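Local atomic coordinates of glycosyl hydrolases family 2, sugar binding domain protein (Bacteroides uniformis str. 3978 T3 ii, PDB entry 6D1P), a protein that is a beta-glucuronidase of a human gut bacterium, probably cleaving glucuronic acid from beta-glucuronides by hydrolysis of the O-glycosidic bond. Residues R461-R466 with I474-S479; L623-H628 with L700-Q705; S717-T722 with V795-S800. All blocks are in the same frame, centred on the assembly; numbering follows the deposited sequence.

Contact 1: R461-R466 with I474-S479; sequences RSTAIR and IVDVYS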
loop_
_atom_site.group_PDB
_atom_site.type_symbol
_atom_site.label_atom_id
_atom_site.label_comp_id
_atom_site.label_asym_id
_atom_site.label_seq_id
_atom_site.Cartn_x
_atom_site.Cartn_y
_atom_site.Cartn_z
ATOM N N ARG A 461 6.049 33.624 -28.762
ATOM C CA ARG A 461 5.125 33.570 -27.635
ATOM C C ARG A 461 5.740 34.235 -26.417
ATOM O O ARG A 461 6.950 34.459 -26.351
ATOM C CB ARG A 461 4.723 32.134 -27.327
ATOM C CG ARG A 461 3.913 31.489 -28.453
ATOM C CD ARG A 461 3.348 30.164 -27.998
ATOM N NE ARG A 461 2.523 29.490 -28.990
ATOM C CZ ARG A 461 3.004 28.855 -30.052
ATOM N NH1 ARG A 461 4.305 28.844 -30.296
ATOM N NH2 ARG A 461 2.171 28.250 -30.887
ATOM N N SER A 462 4.890 34.573 -25.455
ATOM C CA SER A 462 5.349 35.227 -24.236
ATOM C C SER A 462 5.521 34.227 -23.091
ATOM O O SER A 462 4.790 33.235 -22.987
ATOM C CB SER A 462 4.386 36.340 -23.812
ATOM O OG SER A 462 4.465 37.414 -24.725
ATOM N N THR A 463 6.510 34.503 -22.238
ATOM C CA THR A 463 6.709 33.770 -21.001
ATOM C C THR A 463 5.901 34.409 -19.882
ATOM O O THR A 463 5.677 35.624 -19.861
ATOM C CB THR A 463 8.185 33.726 -20.602
ATOM O OG1 THR A 463 8.636 35.042 -20.289
ATOM C CG2 THR A 463 9.033 33.146 -21.716
ATOM N N ALA A 464 5.446 33.563 -18.956
ATOM C CA ALA A 464 4.746 33.999 -17.757
ATOM C C ALA A 464 5.265 33.206 -16.555
ATOM O O ALA A 464 5.868 32.140 -16.712
ATOM C CB ALA A 464 3.224 33.818 -17.909
ATOM N N ILE A 465 5.042 33.748 -15.346
ATOM C CA ILE A 465 5.053 32.970 -14.107
ATOM C C ILE A 465 3.962 33.514 -13.199
ATOM O O ILE A 465 3.357 34.551 -13.474
ATOM C CB ILE A 465 6.402 32.994 -13.356
ATOM C CG1 ILE A 465 6.750 34.430 -12.937
ATOM C CG2 ILE A 465 7.498 32.306 -14.168
ATOM C CD1 ILE A 465 8.062 34.576 -12.170
ATOM N N ARG A 466 3.731 32.806 -12.092
ATOM C CA ARG A 466 2.734 33.190 -11.099
ATOM C C ARG A 466 3.359 33.218 -9.708
ATOM O O ARG A 466 4.004 32.250 -9.292
ATOM C CB ARG A 466 1.520 32.236 -11.099
ATOM C CG ARG A 466 0.418 32.735 -10.148
ATOM C CD ARG A 466 -0.778 31.821 -9.956
ATOM N NE ARG A 466 -1.539 32.309 -8.813
ATOM C CZ ARG A 466 -1.312 31.931 -7.561
ATOM N NH1 ARG A 466 -0.381 31.023 -7.319
ATOM N NH2 ARG A 466 -2.013 32.446 -6.560
ATOM N N ILE A 474 11.369 39.433 -14.732
ATOM C CA ILE A 474 12.152 38.651 -15.683
ATOM C C ILE A 474 11.316 38.261 -16.891
ATOM O O ILE A 474 11.784 38.353 -18.029
ATOM C CB ILE A 474 12.751 37.413 -14.989
ATOM C CG1 ILE A 474 13.954 37.788 -14.133
ATOM C CG2 ILE A 474 13.176 36.364 -16.017
ATOM C CD1 ILE A 474 14.356 36.685 -13.141
ATOM N N VAL A 475 10.076 37.824 -16.674
ATOM C CA VAL A 475 9.242 37.258 -17.737
ATOM C C VAL A 475 8.478 38.334 -18.495
ATOM O O VAL A 475 8.484 39.515 -18.118
ATOM C CB VAL A 475 8.235 36.251 -17.165
ATOM C CG1 VAL A 475 8.949 35.112 -16.488
ATOM C CG2 VAL A 475 7.306 36.972 -16.187
ATOM N N ASP A 476 7.777 37.929 -19.556
ATOM C CA ASP A 476 6.965 38.899 -20.280
ATOM C C ASP A 476 5.692 39.251 -19.514
ATOM O O ASP A 476 5.368 40.430 -19.355
ATOM C CB ASP A 476 6.651 38.373 -21.670
ATOM C CG ASP A 476 7.902 38.064 -22.452
ATOM O OD1 ASP A 476 8.741 38.987 -22.597
ATOM O OD2 ASP A 476 8.054 36.908 -22.906
ATOM N N VAL A 477 4.968 38.249 -18.999
ATOM C CA VAL A 477 3.683 38.473 -18.351
ATOM C C VAL A 477 3.705 37.892 -16.940
ATOM O O VAL A 477 4.202 36.784 -16.714
ATOM C CB VAL A 477 2.528 37.872 -19.178
ATOM C CG1 VAL A 477 1.210 38.163 -18.504
ATOM C CG2 VAL A 477 2.535 38.438 -20.600
ATOM N N TYR A 478 3.144 38.634 -15.991
ATOM C CA TYR A 478 3.257 38.281 -14.589
ATOM C C TYR A 478 1.891 38.247 -13.921
ATOM O O TYR A 478 1.043 39.112 -14.176
ATOM C CB TYR A 478 4.151 39.260 -13.829
ATOM C CG TYR A 478 4.259 38.891 -12.380
ATOM C CD1 TYR A 478 5.032 37.815 -11.995
ATOM C CD2 TYR A 478 3.562 39.588 -11.405
ATOM C CE1 TYR A 478 5.129 37.442 -10.673
ATOM C CE2 TYR A 478 3.656 39.227 -10.069
ATOM C CZ TYR A 478 4.446 38.138 -9.717
ATOM O OH TYR A 478 4.574 37.732 -8.408
ATOM N N SER A 479 1.696 37.252 -13.052
ATOM C CA SER A 479 0.520 37.145 -12.203
ATOM C C SER A 479 0.953 37.173 -10.747
ATOM O O SER A 479 1.780 36.340 -10.341
ATOM C CB SER A 479 -0.250 35.849 -12.484
ATOM O OG SER A 479 -1.351 35.731 -11.603
#

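Contact 2: L623-H628 with L700-Q705; sequences LHIYGH and LDDEIQ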
loop_
_atom_site.group_PDB
_atom_site.type_symbol
_atom_site.label_atom_id
_atom_site.label_comp_id
_atom_site.label_asym_id
_atom_site.label_seq_id
_atom_site.Cartn_x
_atom_site.Cartn_y
_atom_site.Cartn_z
ATOM N N LEU A 623 -30.973 30.216 -18.600
ATOM C CA LEU A 623 -31.732 30.695 -17.459
ATOM C C LEU A 623 -31.563 29.648 -16.363
ATOM O O LEU A 623 -31.797 28.463 -16.616
ATOM C CB LEU A 623 -33.208 30.867 -17.839
ATOM C CG LEU A 623 -34.237 31.298 -16.802
ATOM C CD1 LEU A 623 -34.014 32.742 -16.405
ATOM C CD2 LEU A 623 -35.647 31.120 -17.366
ATOM N N HIS A 624 -31.132 30.065 -15.171
ATOM C CA HIS A 624 -30.918 29.137 -14.061
ATOM C C HIS A 624 -31.345 29.814 -12.775
ATOM O O HIS A 624 -30.694 30.758 -12.322
ATOM C CB HIS A 624 -29.455 28.683 -13.948
ATOM C CG HIS A 624 -29.198 27.723 -12.810
ATOM N ND1 HIS A 624 -29.174 26.351 -12.973
ATOM C CD2 HIS A 624 -28.968 27.944 -11.494
ATOM C CE1 HIS A 624 -28.929 25.771 -11.812
ATOM N NE2 HIS A 624 -28.804 26.715 -10.896
ATOM N N ILE A 625 -32.424 29.319 -12.183
ATOM C CA ILE A 625 -32.798 29.747 -10.848
ATOM C C ILE A 625 -31.810 29.156 -9.860
ATOM O O ILE A 625 -31.567 27.943 -9.854
ATOM C CB ILE A 625 -34.225 29.294 -10.523
ATOM C CG1 ILE A 625 -35.202 29.801 -11.597
ATOM C CG2 ILE A 625 -34.601 29.732 -9.119
ATOM C CD1 ILE A 625 -36.541 29.066 -11.599
ATOM N N TYR A 626 -31.237 30.002 -9.018
ATOM C CA TYR A 626 -30.323 29.501 -8.011
ATOM C C TYR A 626 -31.110 28.753 -6.941
ATOM O O TYR A 626 -31.985 29.328 -6.285
ATOM C CB TYR A 626 -29.496 30.641 -7.412
ATOM C CG TYR A 626 -28.756 30.233 -6.166
ATOM C CD1 TYR A 626 -28.015 29.047 -6.124
ATOM C CD2 TYR A 626 -28.814 31.008 -5.016
ATOM C CE1 TYR A 626 -27.353 28.663 -4.965
ATOM C CE2 TYR A 626 -28.150 30.637 -3.865
ATOM C CZ TYR A 626 -27.420 29.466 -3.849
ATOM O OH TYR A 626 -26.770 29.096 -2.694
ATOM N N GLY A 627 -30.791 27.469 -6.762
ATOM C CA GLY A 627 -31.395 26.683 -5.708
ATOM C C GLY A 627 -31.853 25.298 -6.128
ATOM O O GLY A 627 -32.559 24.642 -5.369
ATOM N N HIS A 628 -31.470 24.839 -7.321
ATOM C CA HIS A 628 -31.787 23.472 -7.728
ATOM C C HIS A 628 -31.296 22.451 -6.702
ATOM O O HIS A 628 -31.948 21.423 -6.474
ATOM C CB HIS A 628 -31.160 23.167 -9.084
ATOM C CG HIS A 628 -31.890 23.753 -10.245
ATOM N ND1 HIS A 628 -32.633 22.985 -11.115
ATOM C CD2 HIS A 628 -31.965 25.023 -10.705
ATOM C CE1 HIS A 628 -33.146 23.757 -12.053
ATOM N NE2 HIS A 628 -32.756 24.999 -11.829
ATOM N N LEU A 700 -37.423 30.904 -22.671
ATOM C CA LEU A 700 -36.696 29.924 -21.881
ATOM C C LEU A 700 -37.420 29.703 -20.553
ATOM O O LEU A 700 -38.155 30.572 -20.079
ATOM C CB LEU A 700 -35.250 30.375 -21.658
ATOM C CG LEU A 700 -34.301 29.973 -22.793
ATOM C CD1 LEU A 700 -34.497 30.826 -24.038
ATOM C CD2 LEU A 700 -32.867 30.048 -22.346
ATOM N N ASP A 701 -37.238 28.520 -19.971
ATOM C CA ASP A 701 -37.974 28.164 -18.769
ATOM C C ASP A 701 -37.053 27.433 -17.812
ATOM O O ASP A 701 -36.152 26.711 -18.235
ATOM C CB ASP A 701 -39.192 27.266 -19.073
ATOM C CG ASP A 701 -40.163 27.897 -20.066
ATOM O OD1 ASP A 701 -40.517 29.085 -19.894
ATOM O OD2 ASP A 701 -40.573 27.195 -21.022
ATOM N N ASP A 702 -37.296 27.624 -16.518
ATOM C CA ASP A 702 -36.649 26.833 -15.487
ATOM C C ASP A 702 -37.604 26.768 -14.307
ATOM O O ASP A 702 -38.509 27.598 -14.179
ATOM C CB ASP A 702 -35.285 27.429 -15.086
ATOM C CG ASP A 702 -34.502 26.545 -14.106
ATOM O OD1 ASP A 702 -34.628 25.302 -14.161
ATOM O OD2 ASP A 702 -33.752 27.110 -13.274
ATOM N N GLU A 703 -37.397 25.768 -13.448
ATOM C CA GLU A 703 -38.271 25.537 -12.305
ATOM C C GLU A 703 -37.506 24.796 -11.214
ATOM O O GLU A 703 -36.773 23.847 -11.489
ATOM C CB GLU A 703 -39.527 24.722 -12.694
ATOM C CG GLU A 703 -40.284 24.129 -11.483
ATOM C CD GLU A 703 -41.220 22.951 -11.827
ATOM O OE1 GLU A 703 -41.883 22.993 -12.894
ATOM O OE2 GLU A 703 -41.289 21.985 -11.022
ATOM N N ILE A 704 -37.692 25.232 -9.972
ATOM C CA ILE A 704 -37.246 24.480 -8.815
ATOM C C ILE A 704 -38.390 24.440 -7.815
ATOM O O ILE A 704 -39.304 25.266 -7.846
ATOM C CB ILE A 704 -35.987 25.082 -8.151
ATOM C CG1 ILE A 704 -36.329 26.395 -7.435
ATOM C CG2 ILE A 704 -34.876 25.294 -9.179
ATOM C CD1 ILE A 704 -35.166 26.986 -6.665
ATOM N N GLN A 705 -38.332 23.459 -6.920
ATOM C CA GLN A 705 -39.210 23.406 -5.765
ATOM C C GLN A 705 -38.348 23.390 -4.519
ATOM O O GLN A 705 -37.258 22.814 -4.529
ATOM C CB GLN A 705 -40.112 22.169 -5.812
ATOM C CG GLN A 705 -40.943 22.066 -7.086
ATOM C CD GLN A 705 -41.939 20.921 -7.030
ATOM O OE1 GLN A 705 -42.337 20.482 -5.947
ATOM N NE2 GLN A 705 -42.344 20.428 -8.201
HETATM O O HOH W 1 -34.513 22.859 -5.122
#

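Contact 3: S717-T722 with V795-S800; sequences SRILLT and VSASDS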
loop_
_atom_site.group_PDB
_atom_site.type_symbol
_atom_site.label_atom_id
_atom_site.label_comp_id
_atom_site.label_asym_id
_atom_site.label_seq_id
_atom_site.Cartn_x
_atom_site.Cartn_y
_atom_site.Cartn_z
ATOM N N SER A 717 -28.715 15.824 17.189
ATOM C CA SER A 717 -29.047 14.870 18.236
ATOM C C SER A 717 -29.357 13.468 17.717
ATOM O O SER A 717 -29.168 12.504 18.463
ATOM C CB SER A 717 -30.241 15.410 19.044
ATOM O OG SER A 717 -30.949 14.415 19.757
ATOM N N ARG A 718 -29.801 13.306 16.474
ATOM C CA ARG A 718 -30.060 11.992 15.914
ATOM C C ARG A 718 -29.708 12.019 14.439
ATOM O O ARG A 718 -29.724 13.071 13.794
ATOM C CB ARG A 718 -31.531 11.553 16.055
ATOM C CG ARG A 718 -31.940 11.041 17.412
ATOM C CD ARG A 718 -32.702 9.720 17.284
ATOM N NE ARG A 718 -34.040 9.861 16.714
ATOM C CZ ARG A 718 -34.637 8.923 15.979
ATOM N NH1 ARG A 718 -34.014 7.782 15.710
ATOM N NH2 ARG A 718 -35.854 9.126 15.499
ATOM N N ILE A 719 -29.418 10.839 13.903
ATOM C CA ILE A 719 -29.193 10.665 12.479
ATOM C C ILE A 719 -30.317 9.805 11.939
ATOM O O ILE A 719 -30.586 8.727 12.473
ATOM C CB ILE A 719 -27.829 10.016 12.191
ATOM C CG1 ILE A 719 -26.718 10.738 12.954
ATOM C CG2 ILE A 719 -27.565 10.010 10.703
ATOM C CD1 ILE A 719 -25.370 10.052 12.869
ATOM N N LEU A 720 -30.973 10.280 10.893
ATOM C CA LEU A 720 -32.004 9.518 10.212
ATOM C C LEU A 720 -31.497 9.113 8.841
ATOM O O LEU A 720 -30.896 9.922 8.129
ATOM C CB LEU A 720 -33.291 10.327 10.050
ATOM C CG LEU A 720 -34.008 10.820 11.304
ATOM C CD1 LEU A 720 -35.326 11.478 10.906
ATOM C CD2 LEU A 720 -34.247 9.683 12.280
ATOM N N LEU A 721 -31.752 7.869 8.466
ATOM C CA LEU A 721 -31.442 7.388 7.130
ATOM C C LEU A 721 -32.724 7.181 6.339
ATOM O O LEU A 721 -33.724 6.696 6.876
ATOM C CB LEU A 721 -30.640 6.082 7.192
ATOM C CG LEU A 721 -29.175 6.309 7.534
ATOM C CD1 LEU A 721 -28.446 5.003 7.982
ATOM C CD2 LEU A 721 -28.497 6.954 6.330
ATOM N N THR A 722 -32.689 7.562 5.065
ATOM C CA THR A 722 -33.754 7.281 4.117
ATOM C C THR A 722 -33.103 6.900 2.800
ATOM O O THR A 722 -31.917 7.148 2.601
ATOM C CB THR A 722 -34.665 8.504 3.937
ATOM O OG1 THR A 722 -33.848 9.661 3.717
ATOM C CG2 THR A 722 -35.506 8.726 5.184
ATOM N N VAL A 795 -26.642 -0.391 5.389
ATOM C CA VAL A 795 -25.776 0.788 5.432
ATOM C C VAL A 795 -25.832 1.423 6.821
ATOM O O VAL A 795 -26.906 1.536 7.431
ATOM C CB VAL A 795 -26.183 1.803 4.349
ATOM C CG1 VAL A 795 -25.396 3.117 4.499
ATOM C CG2 VAL A 795 -25.984 1.193 2.959
ATOM N N SER A 796 -24.673 1.845 7.324
ATOM C CA SER A 796 -24.581 2.565 8.584
ATOM C C SER A 796 -24.117 4.005 8.360
ATOM O O SER A 796 -23.329 4.286 7.450
ATOM C CB SER A 796 -23.612 1.857 9.543
ATOM O OG SER A 796 -22.286 1.894 9.048
ATOM N N ALA A 797 -24.581 4.914 9.216
ATOM C CA ALA A 797 -24.109 6.297 9.201
ATOM C C ALA A 797 -23.803 6.740 10.622
ATOM O O ALA A 797 -24.612 6.525 11.531
ATOM C CB ALA A 797 -25.129 7.256 8.560
ATOM N N SER A 798 -22.637 7.363 10.800
ATOM C CA SER A 798 -22.196 7.883 12.084
ATOM C C SER A 798 -21.604 9.275 11.909
ATOM O O SER A 798 -21.108 9.627 10.835
ATOM C CB SER A 798 -21.144 6.970 12.715
ATOM O OG SER A 798 -21.455 5.617 12.441
ATOM N N ASP A 799 -21.668 10.069 12.975
ATOM C CA ASP A 799 -20.835 11.257 13.058
ATOM C C ASP A 799 -19.420 10.819 13.408
ATOM O O ASP A 799 -19.215 9.985 14.299
ATOM C CB ASP A 799 -21.365 12.250 14.093
ATOM C CG ASP A 799 -21.257 11.734 15.503
ATOM O OD1 ASP A 799 -21.903 10.710 15.821
ATOM O OD2 ASP A 799 -20.509 12.347 16.289
ATOM N N SER A 800 -18.444 11.355 12.681
ATOM C CA SER A 800 -17.068 10.913 12.880
ATOM C C SER A 800 -16.628 11.078 14.328
ATOM O O SER A 800 -15.806 10.297 14.816
ATOM C CB SER A 800 -16.147 11.675 11.931
ATOM O OG SER A 800 -16.653 11.546 10.613
#

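Contact 1: R461-R466 with I474-S479
Two neighbouring parallel strands pair here inside the TIM barrel domain, 462-466 with 477-479, in a largely buried place where strand 462-466 also bonds to strand 420-432 on its other edge. The strands run 14° apart. Val477 N donates to Thr463 O at 2.9 Å, nearly along the C=O axis, and Ser479 N reaches Ile465 O at 3.2 Å; between them the bond from Ile465 N to Val477 O is weak. At the N-terminal end the pairing passes from backbone to side chains. Asp476, its CG anti to the carbonyl carbon (chi1 -58°), puts OD2 2.9 Å from Thr463 N, an almost straight bond that uses the anti lone pair. Thr463 answers: with OG1 set between its own N and C (chi1 66°), that hydroxyl accepts from Asp476 N at 3.1 Å. Both polar atoms have a second partner on helix 440-457, His455 NE2 for Asp476 OD2 and His451 ND1 for Thr463 OG1, so the start of the pairing is tied to the helix. On the same side, Ile465 spreads its two branches: CG2 meets Val475 CG1 at 3.9 Å, while CG1 lies at the edge of the Tyr478 ring, 3.9 Å from CD1. On the other face the CG of Arg466, stretched out along its chain, passes Ser479 OG, which accepts from Ala511 N, and the guanidinium goes on to a salt bridge with Glu428. The link between the segments holds no helix. Strand 420-432, helix 440-457 and strand 462-466 form a beta-alpha-beta unit of the TIM barrel, with 477-479 as the next parallel strand.

Contact 2: L623-H628 with L700-Q705
A carboxylate held between two layers of a beta sandwich carries this contact: Asp702, on strand 698-709, takes two bonds on a single oxygen from segment 623-628. Its CG is anti to the backbone N, and OD2 accepts from Ile625 N through the anti lone pair at 2.8 Å and from His628 NE2 through the syn one at 2.7 Å. The imidazole and the carboxylate meet tip to tip with planes only 8° apart, and OD2 lies close to the ring plane. Strand 623-625 edges a three-stranded antiparallel sheet and strand 698-709 belongs to the sheet across from it, consistent with an immunoglobulin-like (E-set) sandwich after the barrel. Ile704 covers one face of the His628 ring: its CG2 makes a CH-pi contact 3.4 Å from the centroid, while CD1 packs against Ile625 CG2 at 3.7 Å. An alanine in place of Asp702 removes the one oxygen that both Ile625 N and His628 NE2 use, and would probably loosen the hold on 623-628 and let the imidazole turn. At Gly627 (phi 135°) a beta carbon would jam against the carbonyl O of Tyr626 and also crowd Ile704 CD1; a water spans from Gly627 O to Gln705 O.

Contact 3: S717-T722 with V795-S800
Apolar side chains do all the work between 717-722 and 795-800, whose strands face each other 8.0 Å apart at their axes and run roughly antiparallel, at 153°, with no hydrogen bond between them. Ala797 is the centre: both methyls of Leu721, CD1 and CD2, stand 4.1 Å from its CB, and Ile719 CG2 comes to 4.3 Å from that CB. From a Leu721 CB that already points toward 795-800, CG anti to the carbonyl carbon (chi1 -77°) keeps both methyls near Ala797. A second kind of contact is methyl against backbone. Ile719 CD1 rests 3.7 Å from Asp799 N and 3.8 Å from Ala797 O, and Leu721 CD1 lies 3.8 Å from Val795 O. The polar side chains of 795-800 bond in other directions: Ser796 OG to Thr757 O of the second subunit, Ser798 OG with Thr806 OG1, and the Asp799 carboxylate to Ile803 N and Leu804 N. Around the apolar layer lie Leu737 of strand 730-738 and Ala807 of strand 807-811. Between these segments, then, two sheets of a beta sandwich meet by packing, the short Ala797 side chain being consistent with their close approach, and the chemistry is one-sided: apolar toward 717-722, with Ser796 and Ser798 pointing away to other partners.

In the fold
Along the chain the three contacts come strictly in series; none nests in or crosses another. Contact 1 is the shortest closure, joining strands with seven residues between its segments, and belongs to the TIM barrel that follows the N-terminal beta domains. Contact 2 spans 71 residues, rich in strand, and joins the two sheets of the domain after the barrel, its centre about 41 Å from that of contact 1. Strand 698-709 leads directly to strand 718-723, where contact 3 begins; 72 residues later it joins the two sheets of the last domain. Contacts 2 and 3 have centres about 31 Å apart, and contacts 1 and 3 lie on opposite sides of the chain's centre.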